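Local coordinates for fiber protein 2 (Fowl adenovirus 1, PDB 2VTW) that probably binds a receptor on the host cell through its trimeric C-terminal head, giving the virion its first attachment to the target cell, at residues 70-75 / 177-182; 78-81 / 87-90. All blocks are in the same frame, centred on the assembly; numbering follows the deposited sequence.

Interaction 1: residues 70-75 / 177-182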
ATOM      1  N   ARG A  70     -24.087  -6.018  -0.534  1.00 34.44           N
ATOM      2  CA  ARG A  70     -23.100  -4.991  -0.173  1.00 33.09           C
ATOM      3  C   ARG A  70     -21.793  -5.041  -1.004  1.00 31.63           C
ATOM      4  O   ARG A  70     -21.052  -4.046  -1.048  1.00 31.24           O
ATOM      5  CB  ARG A  70     -22.798  -5.079   1.325  1.00 32.88           C
ATOM      6  CG  ARG A  70     -23.985  -4.656   2.191  1.00 32.94           C
ATOM      7  CD  ARG A  70     -23.692  -4.656   3.671  1.00 33.35           C
ATOM      8  NE  ARG A  70     -23.434  -5.983   4.242  1.00 33.29           N
ATOM      9  CZ  ARG A  70     -22.247  -6.447   4.660  1.00 34.78           C
ATOM     10  NH1 ARG A  70     -21.123  -5.724   4.578  1.00 34.39           N
ATOM     11  NH2 ARG A  70     -22.170  -7.671   5.175  1.00 35.38           N
ATOM     12  N   TYR A  71     -21.513  -6.174  -1.659  1.00 29.66           N
ATOM     13  CA  TYR A  71     -20.244  -6.349  -2.402  1.00 28.86           C
ATOM     14  C   TYR A  71     -20.443  -6.194  -3.888  1.00 27.65           C
ATOM     15  O   TYR A  71     -21.506  -6.478  -4.406  1.00 27.49           O
ATOM     16  CB  TYR A  71     -19.620  -7.715  -2.156  1.00 28.03           C
ATOM     17  CG  TYR A  71     -19.161  -8.017  -0.753  1.00 28.47           C
ATOM     18  CD1 TYR A  71     -19.488  -7.199   0.345  1.00 28.31           C
ATOM     19  CD2 TYR A  71     -18.436  -9.155  -0.504  1.00 26.66           C
ATOM     20  CE1 TYR A  71     -19.061  -7.521   1.623  1.00 27.87           C
ATOM     21  CE2 TYR A  71     -18.040  -9.489   0.763  1.00 26.65           C
ATOM     22  CZ  TYR A  71     -18.333  -8.668   1.813  1.00 27.72           C
ATOM     23  OH  TYR A  71     -17.903  -9.032   3.060  1.00 28.68           O
ATOM     24  N   PHE A  72     -19.411  -5.723  -4.574  1.00 26.91           N
ATOM     25  CA  PHE A  72     -19.384  -5.777  -6.026  1.00 25.63           C
ATOM     26  C   PHE A  72     -17.964  -5.878  -6.558  1.00 25.12           C
ATOM     27  O   PHE A  72     -17.011  -5.393  -5.918  1.00 24.75           O
ATOM     28  CB  PHE A  72     -20.148  -4.611  -6.654  1.00 25.76           C
ATOM     29  CG  PHE A  72     -19.487  -3.269  -6.533  1.00 25.18           C
ATOM     30  CD1 PHE A  72     -18.550  -2.857  -7.460  1.00 25.10           C
ATOM     31  CD2 PHE A  72     -19.865  -2.383  -5.525  1.00 26.25           C
ATOM     32  CE1 PHE A  72     -17.959  -1.624  -7.374  1.00 25.80           C
ATOM     33  CE2 PHE A  72     -19.283  -1.132  -5.428  1.00 24.84           C
ATOM     34  CZ  PHE A  72     -18.338  -0.744  -6.356  1.00 26.50           C
ATOM     35  N   THR A  73     -17.825  -6.497  -7.733  1.00 23.65           N
ATOM     36  CA  THR A  73     -16.507  -6.817  -8.291  1.00 22.74           C
ATOM     37  C   THR A  73     -16.274  -6.080  -9.589  1.00 22.32           C
ATOM     38  O   THR A  73     -17.176  -5.969 -10.439  1.00 22.19           O
ATOM     39  CB  THR A  73     -16.351  -8.333  -8.502  1.00 21.90           C
ATOM     40  OG1 THR A  73     -16.541  -8.999  -7.253  1.00 23.57           O
ATOM     41  CG2 THR A  73     -14.980  -8.705  -9.105  1.00 22.77           C
ATOM     42  N   VAL A  74     -15.063  -5.565  -9.721  1.00 21.46           N
ATOM     43  CA  VAL A  74     -14.544  -5.006 -10.950  1.00 21.01           C
ATOM     44  C   VAL A  74     -13.295  -5.838 -11.355  1.00 21.17           C
ATOM     45  O   VAL A  74     -12.416  -6.117 -10.527  1.00 20.13           O
ATOM     46  CB  VAL A  74     -14.167  -3.517 -10.771  1.00 20.98           C
ATOM     47  CG1 VAL A  74     -13.467  -2.950 -12.038  1.00 20.80           C
ATOM     48  CG2 VAL A  74     -15.415  -2.716 -10.458  1.00 20.28           C
ATOM     49  N   TRP A  75     -13.263  -6.268 -12.617  1.00 20.57           N
ATOM     50  CA  TRP A  75     -12.132  -6.992 -13.197  1.00 19.99           C
ATOM     51  C   TRP A  75     -11.241  -6.056 -13.977  1.00 19.83           C
ATOM     52  O   TRP A  75     -11.708  -5.391 -14.890  1.00 19.78           O
ATOM     53  CB  TRP A  75     -12.645  -8.101 -14.133  1.00 19.50           C
ATOM     54  CG  TRP A  75     -13.156  -9.260 -13.385  1.00 17.29           C
ATOM     55  CD1 TRP A  75     -14.443  -9.518 -13.065  1.00 16.99           C
ATOM     56  CD2 TRP A  75     -12.374 -10.329 -12.827  1.00 17.37           C
ATOM     57  NE1 TRP A  75     -14.520 -10.681 -12.339  1.00 18.65           N
ATOM     58  CE2 TRP A  75     -13.258 -11.192 -12.175  1.00 18.81           C
ATOM     59  CE3 TRP A  75     -11.010 -10.614 -12.790  1.00 17.67           C
ATOM     60  CZ2 TRP A  75     -12.826 -12.342 -11.524  1.00 19.36           C
ATOM     61  CZ3 TRP A  75     -10.586 -11.746 -12.148  1.00 17.18           C
ATOM     62  CH2 TRP A  75     -11.481 -12.603 -11.531  1.00 16.78           C
ATOM     63  N   GLY A 177     -27.278  -0.319   0.142  1.00 32.67           N
ATOM     64  CA  GLY A 177     -27.926   0.853  -0.431  1.00 32.78           C
ATOM     65  C   GLY A 177     -27.740   1.071  -1.924  1.00 33.05           C
ATOM     66  O   GLY A 177     -28.661   1.543  -2.607  1.00 32.46           O
ATOM     67  N   LEU A 178     -26.544   0.756  -2.424  1.00 32.86           N
ATOM     68  CA  LEU A 178     -26.223   0.934  -3.836  1.00 33.20           C
ATOM     69  C   LEU A 178     -27.182   0.169  -4.755  1.00 33.65           C
ATOM     70  O   LEU A 178     -27.408   0.598  -5.878  1.00 33.67           O
ATOM     71  CB  LEU A 178     -24.775   0.496  -4.110  1.00 32.74           C
ATOM     72  CG  LEU A 178     -24.170   0.733  -5.505  1.00 32.40           C
ATOM     73  CD1 LEU A 178     -24.245   2.189  -5.945  1.00 29.25           C
ATOM     74  CD2 LEU A 178     -22.721   0.235  -5.554  1.00 31.50           C
ATOM     75  N   PHE A 179     -27.727  -0.945  -4.266  1.00 34.25           N
ATOM     76  CA  PHE A 179     -28.553  -1.854  -5.072  1.00 35.15           C
ATOM     77  C   PHE A 179     -30.031  -1.892  -4.656  1.00 36.06           C
ATOM     78  O   PHE A 179     -30.795  -2.724  -5.137  1.00 36.16           O
ATOM     79  CB  PHE A 179     -27.911  -3.253  -5.046  1.00 34.36           C
ATOM     80  CG  PHE A 179     -26.480  -3.232  -5.504  1.00 34.06           C
ATOM     81  CD1 PHE A 179     -26.178  -2.867  -6.815  1.00 32.52           C
ATOM     82  CD2 PHE A 179     -25.439  -3.491  -4.617  1.00 33.34           C
ATOM     83  CE1 PHE A 179     -24.884  -2.797  -7.242  1.00 32.96           C
ATOM     84  CE2 PHE A 179     -24.133  -3.428  -5.039  1.00 32.60           C
ATOM     85  CZ  PHE A 179     -23.849  -3.073  -6.351  1.00 33.57           C
ATOM     86  N   ASN A 180     -30.413  -0.981  -3.764  1.00 37.15           N
ATOM     87  CA  ASN A 180     -31.798  -0.794  -3.360  1.00 37.69           C
ATOM     88  C   ASN A 180     -32.398   0.306  -4.237  1.00 38.51           C
ATOM     89  O   ASN A 180     -31.942   1.451  -4.189  1.00 38.36           O
ATOM     90  CB  ASN A 180     -31.885  -0.445  -1.870  1.00 37.80           C
ATOM     91  CG  ASN A 180     -33.310  -0.234  -1.396  1.00 37.02           C
ATOM     92  OD1 ASN A 180     -34.044   0.549  -1.977  1.00 37.29           O
ATOM     93  ND2 ASN A 180     -33.700  -0.926  -0.324  1.00 37.16           N
ATOM     94  N   PRO A 181     -33.430  -0.042  -5.048  1.00 39.37           N
ATOM     95  CA  PRO A 181     -33.976   0.888  -6.062  1.00 39.38           C
ATOM     96  C   PRO A 181     -34.645   2.156  -5.499  1.00 39.60           C
ATOM     97  O   PRO A 181     -34.871   3.114  -6.255  1.00 40.07           O
ATOM     98  CB  PRO A 181     -34.988   0.032  -6.843  1.00 39.48           C
ATOM     99  CG  PRO A 181     -35.348  -1.108  -5.927  1.00 39.83           C
ATOM    100  CD  PRO A 181     -34.141  -1.341  -5.035  1.00 39.69           C
ATOM    101  N   THR A 182     -34.935   2.180  -4.203  1.00 39.66           N
ATOM    102  CA  THR A 182     -35.525   3.377  -3.586  1.00 39.97           C
ATOM    103  C   THR A 182     -34.460   4.389  -3.141  1.00 40.08           C
ATOM    104  O   THR A 182     -34.788   5.547  -2.865  1.00 40.82           O
ATOM    105  CB  THR A 182     -36.459   3.006  -2.420  1.00 40.22           C
ATOM    106  OG1 THR A 182     -35.702   2.490  -1.320  1.00 41.07           O
ATOM    107  CG2 THR A 182     -37.468   1.946  -2.872  1.00 40.48           C
TER
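Phe72 meets Leu178 and Phe179 in a buried, largely apolar contact, a worked example of a turn closing over a strand. It joins strand 71-76 to the loop between strands 163-173 and 185-197 in the beta-sheet head domain of the fibre. Phe72 CE2 lies 3.7 Å from CD2 of Leu178. Beside it the Phe179 ring presents its far end, CZ standing 4.0 Å from CB of Phe72, and both incoming side chains cross that of Phe72 at about a right angle. Phe72 leaves its backbone toward the turn, and a chi1 of 72°, with CG between N and the carbonyl carbon, sets the direction of its ring. Within 177-182, Leu178 CG lies 3.9 Å above one face of the Phe179 ring, offset toward its rim. Both belong to a type I turn from Gly177 to Asn180, closed by a 3.3 Å bond from Asn180 N to Gly177 O. These three side chains are buried, whereas Tyr71, whose O lies 4.1 Å from Phe179 CE2, is partly exposed and turns its side chain away. The turn leads outward to exposed Thr182, whose N bonds Asn180 OD1 at 2.9 Å in an Asx turn. Strand 71-76 runs antiparallel to strands 4-23 and 163-173; Phe72 stacks on Phe171 of the latter, and Phe29 of strand 28-40 meets both Phe72 and Phe179 edge-to-face.

Interaction 2: residues 78-81 / 87-90. With SO4 (sulfate ion), chain G.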
ATOM      1  N   SER A  78      -5.786  -7.027 -18.963  1.00 20.44           N
ATOM      2  CA  SER A  78      -4.866  -6.667 -20.015  1.00 21.18           C
ATOM      3  C   SER A  78      -5.222  -7.383 -21.361  1.00 21.36           C
ATOM      4  O   SER A  78      -4.545  -7.163 -22.344  1.00 21.21           O
ATOM      5  CB  SER A  78      -3.432  -7.046 -19.630  1.00 20.59           C
ATOM      6  OG  SER A  78      -3.295  -8.458 -19.465  1.00 21.00           O
ATOM      7  N   PHE A  79      -6.249  -8.236 -21.356  1.00 22.18           N
ATOM      8  CA  PHE A  79      -6.707  -8.992 -22.541  1.00 23.03           C
ATOM      9  C   PHE A  79      -8.066  -8.417 -22.947  1.00 23.31           C
ATOM     10  O   PHE A  79      -9.128  -8.985 -22.633  1.00 22.28           O
ATOM     11  CB  PHE A  79      -6.864 -10.480 -22.215  1.00 23.27           C
ATOM     12  CG  PHE A  79      -5.605 -11.140 -21.689  1.00 23.84           C
ATOM     13  CD1 PHE A  79      -4.563 -11.468 -22.544  1.00 23.98           C
ATOM     14  CD2 PHE A  79      -5.472 -11.432 -20.333  1.00 22.85           C
ATOM     15  CE1 PHE A  79      -3.422 -12.090 -22.067  1.00 25.18           C
ATOM     16  CE2 PHE A  79      -4.340 -12.052 -19.850  1.00 22.87           C
ATOM     17  CZ  PHE A  79      -3.312 -12.386 -20.711  1.00 24.36           C
ATOM     18  N   LEU A  80      -8.021  -7.266 -23.599  1.00 24.11           N
ATOM     19  CA  LEU A  80      -9.211  -6.454 -23.779  1.00 25.52           C
ATOM     20  C   LEU A  80     -10.195  -7.051 -24.764  1.00 26.74           C
ATOM     21  O   LEU A  80     -11.349  -6.648 -24.751  1.00 26.75           O
ATOM     22  CB  LEU A  80      -8.850  -5.028 -24.206  1.00 26.24           C
ATOM     23  CG  LEU A  80      -8.004  -4.221 -23.207  1.00 27.44           C
ATOM     24  CD1 LEU A  80      -7.800  -2.790 -23.655  1.00 27.90           C
ATOM     25  CD2 LEU A  80      -8.652  -4.281 -21.816  1.00 25.71           C
ATOM     26  N   THR A  81      -9.763  -8.011 -25.593  1.00 27.31           N
ATOM     27  CA  THR A  81     -10.706  -8.758 -26.446  1.00 28.26           C
ATOM     28  C   THR A  81     -10.925 -10.201 -25.991  1.00 28.24           C
ATOM     29  O   THR A  81     -12.073 -10.636 -25.878  1.00 28.69           O
ATOM     30  CB  THR A  81     -10.307  -8.668 -27.957  1.00 28.96           C
ATOM     31  OG1 THR A  81      -8.913  -8.971 -28.110  1.00 33.03           O
ATOM     32  CG2 THR A  81     -10.532  -7.268 -28.473  1.00 28.64           C
ATOM     33  N   ASN A  87     -15.229  -5.065 -19.195  1.00 27.29           N
ATOM     34  CA  ASN A  87     -15.282  -4.222 -20.381  1.00 26.92           C
ATOM     35  C   ASN A  87     -14.401  -3.019 -20.188  1.00 26.84           C
ATOM     36  O   ASN A  87     -14.783  -1.894 -20.502  1.00 26.44           O
ATOM     37  CB  ASN A  87     -16.746  -3.849 -20.725  1.00 27.77           C
ATOM     38  CG  ASN A  87     -16.902  -3.105 -22.058  1.00 28.05           C
ATOM     39  OD1 ASN A  87     -16.124  -3.301 -23.012  1.00 30.71           O
ATOM     40  ND2 ASN A  87     -17.904  -2.209 -22.109  1.00 27.17           N
ATOM     41  N   ILE A  88     -13.192  -3.265 -19.681  1.00 26.25           N
ATOM     42  CA  ILE A  88     -12.159  -2.242 -19.707  1.00 26.65           C
ATOM     43  C   ILE A  88     -11.946  -1.862 -21.162  1.00 27.23           C
ATOM     44  O   ILE A  88     -11.736  -2.727 -21.991  1.00 27.31           O
ATOM     45  CB  ILE A  88     -10.814  -2.708 -19.053  1.00 26.19           C
ATOM     46  CG1 ILE A  88     -11.046  -3.223 -17.628  1.00 25.65           C
ATOM     47  CG2 ILE A  88      -9.799  -1.585 -18.994  1.00 25.03           C
ATOM     48  CD1 ILE A  88     -11.856  -2.276 -16.738  1.00 24.15           C
ATOM     49  N   GLY A  89     -12.008  -0.562 -21.449  1.00 28.02           N
ATOM     50  CA  GLY A  89     -11.865  -0.040 -22.789  1.00 28.36           C
ATOM     51  C   GLY A  89     -10.421   0.095 -23.228  1.00 28.98           C
ATOM     52  O   GLY A  89      -9.487   0.079 -22.409  1.00 28.38           O
ATOM     53  N   GLN A  90     -10.242   0.234 -24.540  1.00 29.67           N
ATOM     54  CA  GLN A  90      -8.927   0.441 -25.138  1.00 30.48           C
ATOM     55  C   GLN A  90      -8.505   1.753 -24.578  1.00 31.02           C
ATOM     56  O   GLN A  90      -9.354   2.582 -24.261  1.00 31.55           O
ATOM     57  CB  GLN A  90      -9.010   0.549 -26.670  1.00 31.18           C
ATOM     58  CG  GLN A  90      -9.607  -0.686 -27.375  1.00 34.67           C
ATOM     59  CD  GLN A  90      -8.656  -1.870 -27.429  1.00 39.12           C
ATOM     60  OE1 GLN A  90      -7.436  -1.691 -27.526  1.00 42.46           O
ATOM     61  NE2 GLN A  90      -9.210  -3.100 -27.374  1.00 41.52           N
TER
HETATM   62  S   SO4 G1411      -6.112  -9.458 -26.449  1.00 36.48           S
HETATM   63  O1  SO4 G1411      -5.015 -10.054 -25.711  1.00 39.26           O
HETATM   64  O2  SO4 G1411      -6.111 -10.052 -27.773  1.00 40.81           O
HETATM   65  O3  SO4 G1411      -7.399  -9.724 -25.831  1.00 34.82           O
HETATM   66  O4  SO4 G1411      -5.821  -8.053 -26.619  1.00 38.06           O
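Oxygen O3 of the sulfate ion is held by two donors of Thr81: the backbone N donates to it at 2.9 Å, with an N-H...O angle of 145°, and OG1 reaches it through a weak bond of 2.8 Å. Thr81 OG1 can join its own amide at this oxygen because it sits between the backbone N and the carbonyl carbon (chi1 49°). Sulfate O1 lies in the plane of the Phe79 ring, at its edge, 3.5 Å from CD1, and Gln82 N adds a further hydrogen bond to the ion. Across the loop the contact changes character. Leu80 faces 87-90 and splits its two methyls between neighbouring residues: CD2 lies 3.8 Å from CB of Ile88 and 3.5 Å from Ile88 O, whereas CD1 touches Gly89 O at 3.6 Å. Gln90, its chain bent at chi2 (-75°), folds its amide back over the leucine, NE2 coming 3.7 Å from Leu80 CB. The carbonyls beside the methyls find their hydrogen bonds elsewhere, Ile88 O from Asn84 ND2 and Gly89 O from Ser9 OG of strand 4-23. The chemistry thus sets a leucine packed against backbone carbonyls, an isoleucine and a glutamine amide beside a patch of amide and hydroxyl donors, which can accept a small anion without a basic side chain among the donors named, although this sulfate probably came from the crystallisation liquor.

The two contacts rest on van der Waals packing and bring together segments very differently separated in sequence. Interaction 1 joins segments 102 residues apart, interaction 2 segments only six apart, and the second lies within the stretch of chain that the first brings together. Their centres are 22 Å apart, on opposite sides of the centre of the chain. Strand 71-76 links them: Phe72 lies near its start, while toward its far end Trp75 O packs 3.6 Å from CG1 of Ile88. Both also border strands 4-23 and 28-40. The sulfate belongs to interaction 2 alone, and no neighbouring subunit of the trimer touches either contact.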